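Local atomic coordinates of glutathione peroxidase-like protein (Trypanosoma brucei, PDB entry 2VUP), a protein that probably reduces hydroperoxides as a thiol peroxidase of the glutathione peroxidase family, with tryparedoxin as its electron donor. Residues F31-A36 with N127-Y132; S49-Y54 with F155-D160; N55-C60 with K149-S154; T83-P88 with P116-I121. All coordinates share one frame; numbering follows the deposited sequence.

Contact 1. Residues F31-A36 with N127-Y132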
# COMPACT_ATOMS: atom_id res chain seq x y z
N PHE A 31 10.16 8.37 6.47
CA PHE A 31 9.60 9.05 5.30
C PHE A 31 8.32 9.83 5.61
O PHE A 31 7.57 9.47 6.51
CB PHE A 31 9.39 8.07 4.15
CG PHE A 31 10.65 7.39 3.71
CD1 PHE A 31 11.52 8.02 2.83
CD2 PHE A 31 10.99 6.14 4.21
CE1 PHE A 31 12.71 7.42 2.44
CE2 PHE A 31 12.18 5.51 3.82
CZ PHE A 31 13.04 6.16 2.93
N GLU A 32 8.12 10.91 4.86
CA GLU A 32 6.96 11.79 5.03
C GLU A 32 6.01 11.59 3.87
O GLU A 32 6.42 11.62 2.71
CB GLU A 32 7.39 13.25 5.04
CG GLU A 32 8.45 13.63 6.06
CD GLU A 32 9.06 14.97 5.72
OE1 GLU A 32 8.51 15.99 6.17
OE2 GLU A 32 10.07 15.00 4.97
N VAL A 33 4.73 11.39 4.18
CA VAL A 33 3.72 11.23 3.14
C VAL A 33 2.53 12.14 3.38
O VAL A 33 2.20 12.47 4.52
CB VAL A 33 3.25 9.75 2.97
CG1 VAL A 33 4.39 8.87 2.45
CG2 VAL A 33 2.68 9.21 4.26
N LEU A 34 1.91 12.56 2.28
CA LEU A 34 0.69 13.34 2.32
C LEU A 34 -0.52 12.43 2.18
O LEU A 34 -0.52 11.51 1.37
CB LEU A 34 0.67 14.35 1.18
CG LEU A 34 1.64 15.53 1.15
CD1 LEU A 34 1.45 16.31 -0.15
CD2 LEU A 34 1.46 16.44 2.37
N ASP A 35 -1.56 12.70 2.98
CA ASP A 35 -2.83 12.02 2.82
C ASP A 35 -3.61 12.63 1.66
O ASP A 35 -3.18 13.62 1.06
CB ASP A 35 -3.63 12.01 4.13
CG ASP A 35 -4.13 13.39 4.54
OD1 ASP A 35 -4.05 14.34 3.74
OD2 ASP A 35 -4.63 13.50 5.68
N ALA A 36 -4.75 12.02 1.34
CA ALA A 36 -5.57 12.46 0.20
C ALA A 36 -6.08 13.89 0.34
O ALA A 36 -6.49 14.51 -0.64
CB ALA A 36 -6.73 11.48 -0.02
N ASN A 127 10.62 11.05 -10.29
CA ASN A 127 9.74 11.65 -9.30
C ASN A 127 9.05 10.62 -8.38
O ASN A 127 8.09 10.94 -7.69
CB ASN A 127 8.71 12.57 -9.97
CG ASN A 127 9.31 13.92 -10.39
OD1 ASN A 127 10.16 14.48 -9.70
ND2 ASN A 127 8.85 14.44 -11.52
N ALA A 128 9.57 9.39 -8.39
CA ALA A 128 9.11 8.34 -7.48
C ALA A 128 9.28 8.78 -6.03
O ALA A 128 10.35 9.28 -5.65
CB ALA A 128 9.87 7.05 -7.72
N HIS A 129 8.24 8.58 -5.23
CA HIS A 129 8.28 8.92 -3.82
C HIS A 129 9.46 8.20 -3.16
O HIS A 129 9.72 7.03 -3.45
CB HIS A 129 6.96 8.54 -3.14
CG HIS A 129 6.72 9.23 -1.84
ND1 HIS A 129 7.45 8.94 -0.70
CD2 HIS A 129 5.83 10.19 -1.48
CE1 HIS A 129 7.03 9.70 0.29
NE2 HIS A 129 6.04 10.46 -0.15
N PRO A 130 10.22 8.92 -2.30
CA PRO A 130 11.34 8.32 -1.56
C PRO A 130 10.95 7.03 -0.81
O PRO A 130 11.73 6.07 -0.81
CB PRO A 130 11.73 9.41 -0.57
CG PRO A 130 11.37 10.67 -1.25
CD PRO A 130 10.10 10.37 -2.01
N LEU A 131 9.77 7.01 -0.20
CA LEU A 131 9.27 5.81 0.48
C LEU A 131 9.17 4.60 -0.46
O LEU A 131 9.51 3.47 -0.07
CB LEU A 131 7.92 6.08 1.16
CG LEU A 131 7.19 4.84 1.70
CD1 LEU A 131 7.86 4.29 2.97
CD2 LEU A 131 5.74 5.14 1.95
N TYR A 132 8.70 4.82 -1.68
CA TYR A 132 8.64 3.73 -2.65
C TYR A 132 10.01 3.25 -3.10
O TYR A 132 10.24 2.05 -3.24
CB TYR A 132 7.70 4.05 -3.83
CG TYR A 132 6.33 3.46 -3.59
CD1 TYR A 132 6.00 2.19 -4.07
CD2 TYR A 132 5.38 4.16 -2.85
CE1 TYR A 132 4.75 1.64 -3.82
CE2 TYR A 132 4.12 3.60 -2.60
CZ TYR A 132 3.81 2.35 -3.09
OH TYR A 132 2.57 1.80 -2.84
O HOH W 1 3.18 11.81 -0.11
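The ring of Phe31 lies over the first turn of helix 130-138, in a protein of the glutathione peroxidase family, whose core is a thioredoxin fold. The contact joins the chain before strand 51-56 to the start of this helix.

The apolar contacts come first. Leu131 CA sits over one face of the Phe31 ring, 4.0 Å from the ring centroid and 15° off its normal, a CH-pi contact. It is offset toward the rim. Around it, Pro130 CB meets Phe31 CD1 at 3.7 Å, and Leu131 CD1 meets Phe31 CD2 at 3.8 Å. The Phe31 side chain starts out toward the helix, with CG anti to its own carbonyl carbon (chi1 -59°). Val33 adds a second patch. Its CG1 approaches the imidazole of His129 and also lies 4.0 Å from Leu131 CD2. Deeper in, the side chains of Val33 and Leu131 both rest on Phe87 of strand 83-88. Phe31 also meets the ring of Tyr134, one turn further along the helix.

The polar contacts centre on His129, the N-cap of the helix. Its ND1 accepts from Leu131 N at 3.1 Å, and this donor lies in the plane of the imidazole. The bond ties down one nitrogen of the ring and limits its rotation. Glu32 O comes up at the ring edge, near the plane, 3.1 Å from His129 NE2. A water accepts from Leu34 N at 2.8 Å and, more weakly, from His129 NE2 at 3.2 Å.

Contact 2. Residues S49-Y54 with F155-D160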
# COMPACT_ATOMS: atom_id res chain seq x y z
N SER A 49 3.31 -2.34 14.86
CA SER A 49 2.50 -3.41 14.25
C SER A 49 2.63 -3.42 12.72
O SER A 49 2.98 -2.40 12.12
CB SER A 49 1.03 -3.34 14.70
OG SER A 49 0.64 -2.02 15.02
N PRO A 50 2.36 -4.59 12.08
CA PRO A 50 2.50 -4.70 10.63
C PRO A 50 1.47 -3.93 9.81
O PRO A 50 0.35 -3.68 10.28
CB PRO A 50 2.37 -6.21 10.38
CG PRO A 50 1.59 -6.72 11.52
CD PRO A 50 1.97 -5.87 12.70
N LEU A 51 1.86 -3.56 8.59
CA LEU A 51 0.99 -2.86 7.63
C LEU A 51 1.10 -3.50 6.25
O LEU A 51 2.11 -4.14 5.93
CB LEU A 51 1.40 -1.39 7.47
CG LEU A 51 1.79 -0.40 8.56
CD1 LEU A 51 3.16 -0.71 9.15
CD2 LEU A 51 1.79 1.02 7.94
N LEU A 52 0.08 -3.28 5.42
CA LEU A 52 0.14 -3.60 4.00
C LEU A 52 -0.08 -2.33 3.17
O LEU A 52 -1.10 -1.67 3.28
CB LEU A 52 -0.88 -4.69 3.65
CG LEU A 52 -0.87 -5.31 2.24
CD1 LEU A 52 0.39 -6.13 1.98
CD2 LEU A 52 -2.11 -6.18 2.07
N ILE A 53 0.91 -1.99 2.34
CA ILE A 53 0.84 -0.78 1.52
C ILE A 53 0.65 -1.09 0.04
O ILE A 53 1.52 -1.69 -0.59
CB ILE A 53 2.09 0.13 1.73
CG1 ILE A 53 2.26 0.47 3.22
CG2 ILE A 53 1.98 1.38 0.85
CD1 ILE A 53 3.58 1.14 3.58
N TYR A 54 -0.49 -0.66 -0.50
CA TYR A 54 -0.82 -0.77 -1.94
C TYR A 54 -0.55 0.54 -2.70
O TYR A 54 -0.73 1.64 -2.16
CB TYR A 54 -2.30 -1.09 -2.13
CG TYR A 54 -2.72 -2.53 -1.89
CD1 TYR A 54 -2.89 -3.41 -2.95
CD2 TYR A 54 -2.96 -3.01 -0.60
CE1 TYR A 54 -3.27 -4.75 -2.75
CE2 TYR A 54 -3.36 -4.33 -0.37
CZ TYR A 54 -3.51 -5.19 -1.45
OH TYR A 54 -3.89 -6.50 -1.23
N PHE A 155 3.27 -4.09 -0.50
CA PHE A 155 4.40 -4.44 0.36
C PHE A 155 3.88 -4.71 1.75
O PHE A 155 3.06 -3.95 2.28
CB PHE A 155 5.43 -3.31 0.41
CG PHE A 155 6.11 -3.04 -0.89
CD1 PHE A 155 7.31 -3.66 -1.21
CD2 PHE A 155 5.54 -2.16 -1.82
CE1 PHE A 155 7.94 -3.40 -2.43
CE2 PHE A 155 6.17 -1.91 -3.04
CZ PHE A 155 7.37 -2.52 -3.34
N LEU A 156 4.33 -5.82 2.34
CA LEU A 156 4.05 -6.14 3.73
C LEU A 156 5.17 -5.58 4.56
O LEU A 156 6.35 -5.74 4.23
CB LEU A 156 3.93 -7.66 3.95
CG LEU A 156 3.27 -8.14 5.25
CD1 LEU A 156 1.88 -7.55 5.46
CD2 LEU A 156 3.20 -9.66 5.30
N ILE A 157 4.78 -4.89 5.64
CA ILE A 157 5.70 -4.17 6.51
C ILE A 157 5.62 -4.80 7.90
O ILE A 157 4.53 -5.13 8.36
CB ILE A 157 5.30 -2.66 6.62
CG1 ILE A 157 5.01 -2.04 5.23
CG2 ILE A 157 6.35 -1.86 7.38
CD1 ILE A 157 6.18 -2.03 4.23
N ASP A 158 6.77 -4.98 8.55
CA ASP A 158 6.77 -5.56 9.90
C ASP A 158 6.64 -4.52 11.03
O ASP A 158 6.47 -3.32 10.77
CB ASP A 158 7.98 -6.50 10.11
CG ASP A 158 9.29 -5.76 10.21
OD1 ASP A 158 9.31 -4.52 10.43
OD2 ASP A 158 10.34 -6.43 10.08
N ARG A 159 6.72 -4.99 12.28
CA ARG A 159 6.52 -4.16 13.47
C ARG A 159 7.58 -3.07 13.69
O ARG A 159 7.35 -2.11 14.42
CB ARG A 159 6.41 -5.04 14.72
CG ARG A 159 5.13 -5.86 14.77
CD ARG A 159 4.95 -6.57 16.10
NE ARG A 159 3.54 -6.60 16.49
CZ ARG A 159 2.70 -7.59 16.22
NH1 ARG A 159 3.13 -8.66 15.57
NH2 ARG A 159 1.44 -7.52 16.60
N ASP A 160 8.74 -3.24 13.07
CA ASP A 160 9.79 -2.23 13.11
C ASP A 160 9.69 -1.27 11.91
O ASP A 160 10.56 -0.40 11.75
CB ASP A 160 11.17 -2.88 13.13
CG ASP A 160 11.40 -3.71 14.39
OD1 ASP A 160 10.74 -3.46 15.42
OD2 ASP A 160 12.26 -4.62 14.33
O HOH W 2 5.35 -1.16 12.03
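Leu51 and Ile157 form an antiparallel hydrogen-bonded pair, as do Ile53 and Phe155, and the non-hydrogen-bonded pair Leu52 and Leu156 lies between them, with the two short strand axes 4.8 Å apart and their directions at 155°. Leu51 O accepts from Ile157 N at 2.8 Å, and Ile53 N gives a nearly straight bond of 2.9 Å to Phe155 O.

Leu51, Ile53, Phe155 and Ile157 point to one face of the sheet. Leu51 CD1 meets Ile157 CG2 at 3.8 Å. Ile53 CD1 comes within 3.9 Å of Ile157 CG1. Ile157 thus uses different branches for its two neighbours: CG2, anti to its backbone N, turns to Leu51, while CG1, beside the N, turns to Ile53.

These are the two central strands of the four-stranded mixed sheet of the thioredoxin fold. Strand 83-88 lies beside 51-56 and strand 163-167 beside 154-157.

Leu52 and Leu156 point to the other face. They meet through their CD1 methyls, and Leu156 CD1 also lies over the backbone, 3.4 Å from Leu51 O. Helix 173-185 covers Leu156 here through Lys179 and Leu183.

Past the strand ends, Arg159 runs alongside Pro50, both pointing the same way. Pro50 CD lies 4.0 Å above the centre of one guanidinium face, and Arg159 CG packs on Ser49 CA. Arg159 NH1 donates to Leu184 O at the end of helix 173-185. Asp158 OD1 accepts from Asp160 N at 3.0 Å and closes an Asx turn. It also accepts from Val162 N.

Contact 3. Residues N55-C60 with K149-S154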
# COMPACT_ATOMS: atom_id res chain seq x y z
N ASN A 55 -0.12 0.41 -3.95
CA ASN A 55 -0.37 1.46 -4.92
C ASN A 55 -1.64 1.07 -5.66
O ASN A 55 -1.80 -0.10 -6.05
CB ASN A 55 0.82 1.71 -5.88
CG ASN A 55 1.22 0.47 -6.69
OD1 ASN A 55 1.78 -0.49 -6.15
ND2 ASN A 55 0.97 0.50 -7.99
N VAL A 56 -2.54 2.04 -5.83
CA VAL A 56 -3.90 1.78 -6.28
C VAL A 56 -4.29 2.57 -7.54
O VAL A 56 -3.64 3.56 -7.90
CB VAL A 56 -4.95 2.06 -5.16
CG1 VAL A 56 -4.78 1.09 -4.00
CG2 VAL A 56 -4.87 3.51 -4.67
N ALA A 57 -5.35 2.10 -8.20
CA ALA A 57 -5.96 2.78 -9.34
C ALA A 57 -7.46 2.45 -9.35
O ALA A 57 -7.87 1.39 -8.88
CB ALA A 57 -5.29 2.35 -10.65
N SER A 58 -8.27 3.37 -9.88
CA SER A 58 -9.73 3.23 -9.83
C SER A 58 -10.31 2.56 -11.08
O SER A 58 -11.43 2.05 -11.07
CB SER A 58 -10.39 4.60 -9.63
OG SER A 58 -9.97 5.18 -8.41
N LYS A 59 -9.54 2.57 -12.16
CA LYS A 59 -9.98 2.11 -13.46
C LYS A 59 -9.12 0.95 -13.96
O LYS A 59 -8.84 0.86 -15.15
CB LYS A 59 -9.91 3.26 -14.46
CG LYS A 59 -10.97 4.34 -14.30
CD LYS A 59 -10.51 5.57 -15.06
CE LYS A 59 -11.56 6.13 -16.00
NZ LYS A 59 -10.93 7.08 -16.97
N CYS A 60 -8.69 0.10 -13.04
CA CYS A 60 -7.81 -1.02 -13.36
C CYS A 60 -8.62 -2.32 -13.38
O CYS A 60 -9.69 -2.40 -12.78
CB CYS A 60 -6.67 -1.11 -12.33
SG CYS A 60 -5.49 -2.47 -12.55
N LYS A 149 5.47 -2.98 -11.33
CA LYS A 149 5.03 -3.41 -12.67
C LYS A 149 3.62 -2.98 -13.03
O LYS A 149 3.29 -2.79 -14.21
CB LYS A 149 5.19 -4.93 -12.83
CG LYS A 149 6.66 -5.38 -12.93
CD LYS A 149 7.30 -4.88 -14.22
CE LYS A 149 8.72 -5.43 -14.41
NZ LYS A 149 9.10 -5.52 -15.86
N TRP A 150 2.77 -2.82 -12.03
CA TRP A 150 1.39 -2.46 -12.28
C TRP A 150 0.71 -1.94 -11.02
O TRP A 150 1.28 -1.99 -9.93
CB TRP A 150 0.62 -3.67 -12.84
CG TRP A 150 -0.54 -3.30 -13.71
CD1 TRP A 150 -1.86 -3.50 -13.44
CD2 TRP A 150 -0.49 -2.66 -15.00
NE1 TRP A 150 -2.63 -3.03 -14.46
CE2 TRP A 150 -1.82 -2.51 -15.43
CE3 TRP A 150 0.55 -2.20 -15.82
CZ2 TRP A 150 -2.15 -1.92 -16.66
CZ3 TRP A 150 0.23 -1.61 -17.03
CH2 TRP A 150 -1.11 -1.48 -17.44
N ASN A 151 -0.51 -1.43 -11.20
CA ASN A 151 -1.42 -1.10 -10.10
C ASN A 151 -1.62 -2.33 -9.21
O ASN A 151 -1.61 -3.46 -9.70
CB ASN A 151 -2.79 -0.65 -10.65
CG ASN A 151 -2.68 0.35 -11.78
OD1 ASN A 151 -2.19 1.48 -11.60
ND2 ASN A 151 -3.16 -0.03 -12.95
N PHE A 152 -1.82 -2.09 -7.91
CA PHE A 152 -2.13 -3.12 -6.89
C PHE A 152 -1.01 -4.06 -6.47
O PHE A 152 -1.25 -5.15 -5.93
CB PHE A 152 -3.47 -3.83 -7.16
CG PHE A 152 -4.62 -2.89 -7.13
CD1 PHE A 152 -5.21 -2.54 -5.92
CD2 PHE A 152 -5.07 -2.28 -8.30
CE1 PHE A 152 -6.26 -1.62 -5.87
CE2 PHE A 152 -6.12 -1.36 -8.26
CZ PHE A 152 -6.71 -1.03 -7.05
N THR A 153 0.22 -3.61 -6.71
CA THR A 153 1.37 -4.18 -6.05
C THR A 153 1.24 -3.79 -4.58
O THR A 153 0.75 -2.69 -4.27
CB THR A 153 2.67 -3.64 -6.68
OG1 THR A 153 2.63 -3.83 -8.11
CG2 THR A 153 3.91 -4.34 -6.10
N SER A 154 1.62 -4.69 -3.68
CA SER A 154 1.62 -4.39 -2.25
C SER A 154 2.91 -4.82 -1.54
O SER A 154 3.56 -5.79 -1.95
CB SER A 154 0.40 -4.99 -1.56
OG SER A 154 0.30 -6.40 -1.78
O HOH W 3 -1.15 2.20 -9.13
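Cys60, the predicted active-site cysteine, meets Trp150 and Asn151 at its sulfur. The grouping is consistent with the active site of glutathione peroxidases, a thioredoxin-fold family, where a Trp and an Asn lie beside the peroxidatic residue; Gln95 touches Asn151. Asn151 ND2 gives a weak hydrogen bond to Cys60 SG, 3.4 Å long. The indole comes obliquely, with Trp150 NE1 3.5 Å from Cys60 SG. The sulfur reaches both because it stands anti to the backbone N of Cys60 (chi1 179°).

Asn151 ND2 also lies over one face of the Trp150 ring, toward its rim, so sulfur, amide and indole all touch one another. Its CG and OD1 lean on Ala57 CB. Phe152 supports the next layer. Val56 CA lies over one face of its ring, 4.2 Å from the centroid, while Ala57 O and Cys60 CB meet the ring at its edge.

Further out, Asn55 holds the type II turn from Trp150 to Thr153. Its backbone O takes Phe152 N at 2.7 Å, and its backbone N gives to Thr153 O. Asn55 ND2 donates to Trp150 O with an angle of 166°. Thr153 OG1 donates to the same oxygen at 2.9 Å, from the opposite face of the carbonyl plane. Two bonds therefore grip this oxygen. Asn55 ND2 also gives to a water at 2.9 Å, and that water lies 2.8 Å from Asn151 OD1.

Contact 4. Residues T83-P88 with P116-I121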
# COMPACT_ATOMS: atom_id res chain seq x y z
N THR A 83 -3.01 -2.09 9.62
CA THR A 83 -3.67 -1.20 8.68
C THR A 83 -3.23 -1.43 7.24
O THR A 83 -2.22 -2.10 6.98
CB THR A 83 -3.49 0.31 9.05
OG1 THR A 83 -4.50 1.09 8.39
CG2 THR A 83 -2.12 0.82 8.64
N VAL A 84 -4.01 -0.87 6.31
CA VAL A 84 -3.69 -0.83 4.89
C VAL A 84 -3.59 0.64 4.47
O VAL A 84 -4.49 1.43 4.76
CB VAL A 84 -4.79 -1.53 4.03
CG1 VAL A 84 -4.47 -1.44 2.54
CG2 VAL A 84 -4.96 -3.00 4.46
N LEU A 85 -2.51 1.01 3.80
CA LEU A 85 -2.39 2.34 3.22
C LEU A 85 -2.47 2.22 1.71
O LEU A 85 -1.81 1.36 1.13
CB LEU A 85 -1.07 3.00 3.62
CG LEU A 85 -0.72 3.00 5.11
CD1 LEU A 85 0.65 3.60 5.31
CD2 LEU A 85 -1.78 3.74 5.93
N ALA A 86 -3.26 3.09 1.09
CA ALA A 86 -3.42 3.10 -0.37
C ALA A 86 -2.87 4.37 -1.00
O ALA A 86 -3.36 5.46 -0.73
CB ALA A 86 -4.88 2.91 -0.75
N PHE A 87 -1.86 4.21 -1.84
CA PHE A 87 -1.25 5.29 -2.58
C PHE A 87 -1.76 5.24 -4.02
O PHE A 87 -1.40 4.32 -4.78
CB PHE A 87 0.27 5.18 -2.55
CG PHE A 87 0.89 5.49 -1.22
CD1 PHE A 87 1.36 6.77 -0.94
CD2 PHE A 87 1.02 4.50 -0.24
CE1 PHE A 87 1.96 7.07 0.30
CE2 PHE A 87 1.61 4.79 1.01
CZ PHE A 87 2.07 6.08 1.28
N PRO A 88 -2.62 6.20 -4.40
CA PRO A 88 -3.09 6.30 -5.79
C PRO A 88 -1.94 6.65 -6.73
O PRO A 88 -1.08 7.46 -6.38
CB PRO A 88 -4.12 7.44 -5.75
CG PRO A 88 -4.48 7.61 -4.27
CD PRO A 88 -3.19 7.27 -3.56
N PRO A 116 -6.83 4.34 5.41
CA PRO A 116 -6.30 5.61 4.90
C PRO A 116 -5.94 5.59 3.41
O PRO A 116 -5.18 4.72 2.96
CB PRO A 116 -5.03 5.82 5.73
CG PRO A 116 -5.26 5.04 6.97
CD PRO A 116 -5.98 3.82 6.49
N ILE A 117 -6.49 6.56 2.67
CA ILE A 117 -6.14 6.80 1.27
C ILE A 117 -5.21 8.02 1.22
O ILE A 117 -5.52 9.08 1.77
CB ILE A 117 -7.38 7.08 0.38
CG1 ILE A 117 -8.47 6.01 0.56
CG2 ILE A 117 -6.99 7.22 -1.09
CD1 ILE A 117 -8.03 4.59 0.22
N MET A 118 -4.08 7.86 0.54
CA MET A 118 -3.05 8.89 0.47
C MET A 118 -3.19 9.79 -0.77
O MET A 118 -4.02 9.54 -1.65
CB MET A 118 -1.66 8.25 0.53
CG MET A 118 -1.44 7.29 1.70
SD MET A 118 -1.59 8.09 3.32
CE MET A 118 -2.06 6.73 4.36
N ALA A 119 -2.37 10.84 -0.83
CA ALA A 119 -2.28 11.69 -2.01
C ALA A 119 -1.64 10.91 -3.16
O ALA A 119 -0.78 10.05 -2.93
CB ALA A 119 -1.46 12.92 -1.70
N LYS A 120 -2.06 11.24 -4.39
CA LYS A 120 -1.50 10.63 -5.60
C LYS A 120 0.01 10.87 -5.69
O LYS A 120 0.50 11.94 -5.37
CB LYS A 120 -2.18 11.17 -6.87
CG LYS A 120 -3.71 11.01 -6.92
CD LYS A 120 -4.32 11.64 -8.20
CE LYS A 120 -3.81 10.98 -9.48
NZ LYS A 120 -4.52 11.47 -10.70
N ILE A 121 0.73 9.85 -6.13
CA ILE A 121 2.18 9.89 -6.20
C ILE A 121 2.66 9.14 -7.43
O ILE A 121 1.89 8.43 -8.08
CB ILE A 121 2.85 9.24 -4.94
CG1 ILE A 121 2.37 7.79 -4.76
CG2 ILE A 121 2.60 10.08 -3.67
CD1 ILE A 121 3.35 6.93 -3.95
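Met118 lays its side chain over the ring of Phe87. Its CG sits above the centre of one face, 3.7 Å from the centroid, a CH-pi contact. Met118 CG is anti to the carbonyl carbon (chi1 -52°), and the side chain bends at chi2 (-62°). The bend carries the thioether past the ring toward Leu85. Met118 SD lies obliquely to the Phe87 ring in a Met-aromatic contact at 5.1 Å from the centroid. Met118 CE then packs tightly against Leu85 CD2. The same Leu85 methyl touches Pro116 CG at 3.9 Å.

Ile121 reaches Phe87 from another direction. Its CG1 stands between the backbone N and the carbonyl carbon (chi1 57°), and this brings CD1 to 3.6 Å from Phe87 CD1.

Strand 83-88 is the outermost strand of the thioredoxin-fold sheet on this side, and residues 116-121 run along its outer edge in roughly the same direction. Ala86 N donates to Pro116 O at 3.1 Å, and Met118 N donates to Ala86 O at 2.8 Å. This makes a single bridge between Ala86 and Ile117. Further on, Ile121 N donates to Pro88 O.

Away from Phe87, Ile117 CD1 rests on Ala86 CB at 3.7 Å, and Ile117 CG2 approaches Pro88 CG. Helix 100-111 covers Ile117 through Val107 and Pro88 through Ile103. Lys120 lays CG beside Pro88 CB, then leads away, and its NZ donates to Glu96 O and Gly98 O.

Overall arrangement
From the N terminus, residues 31-36 come first and meet the start of helix 130-138 in contact 1. Strand 51-56 follows. Its first part closes contact 2 with 155-160, and its end and the loop to Cys60 close contact 3 with 149-154. Contact 3 nests inside contact 2, and contact 1 crosses both. Contact 4, 83-88 with 116-121, is the shortest loop and nests inside the other three. Strand 51-56 links contacts 2, 3 and 4, with Tyr54 and Val56 probably hydrogen-bonded to Phe87. Contact 1 joins contact 4 through Leu34 and Ala119. Tyr132 packs on Phe155 and Ile53, joining helix 130-138 to the sheet.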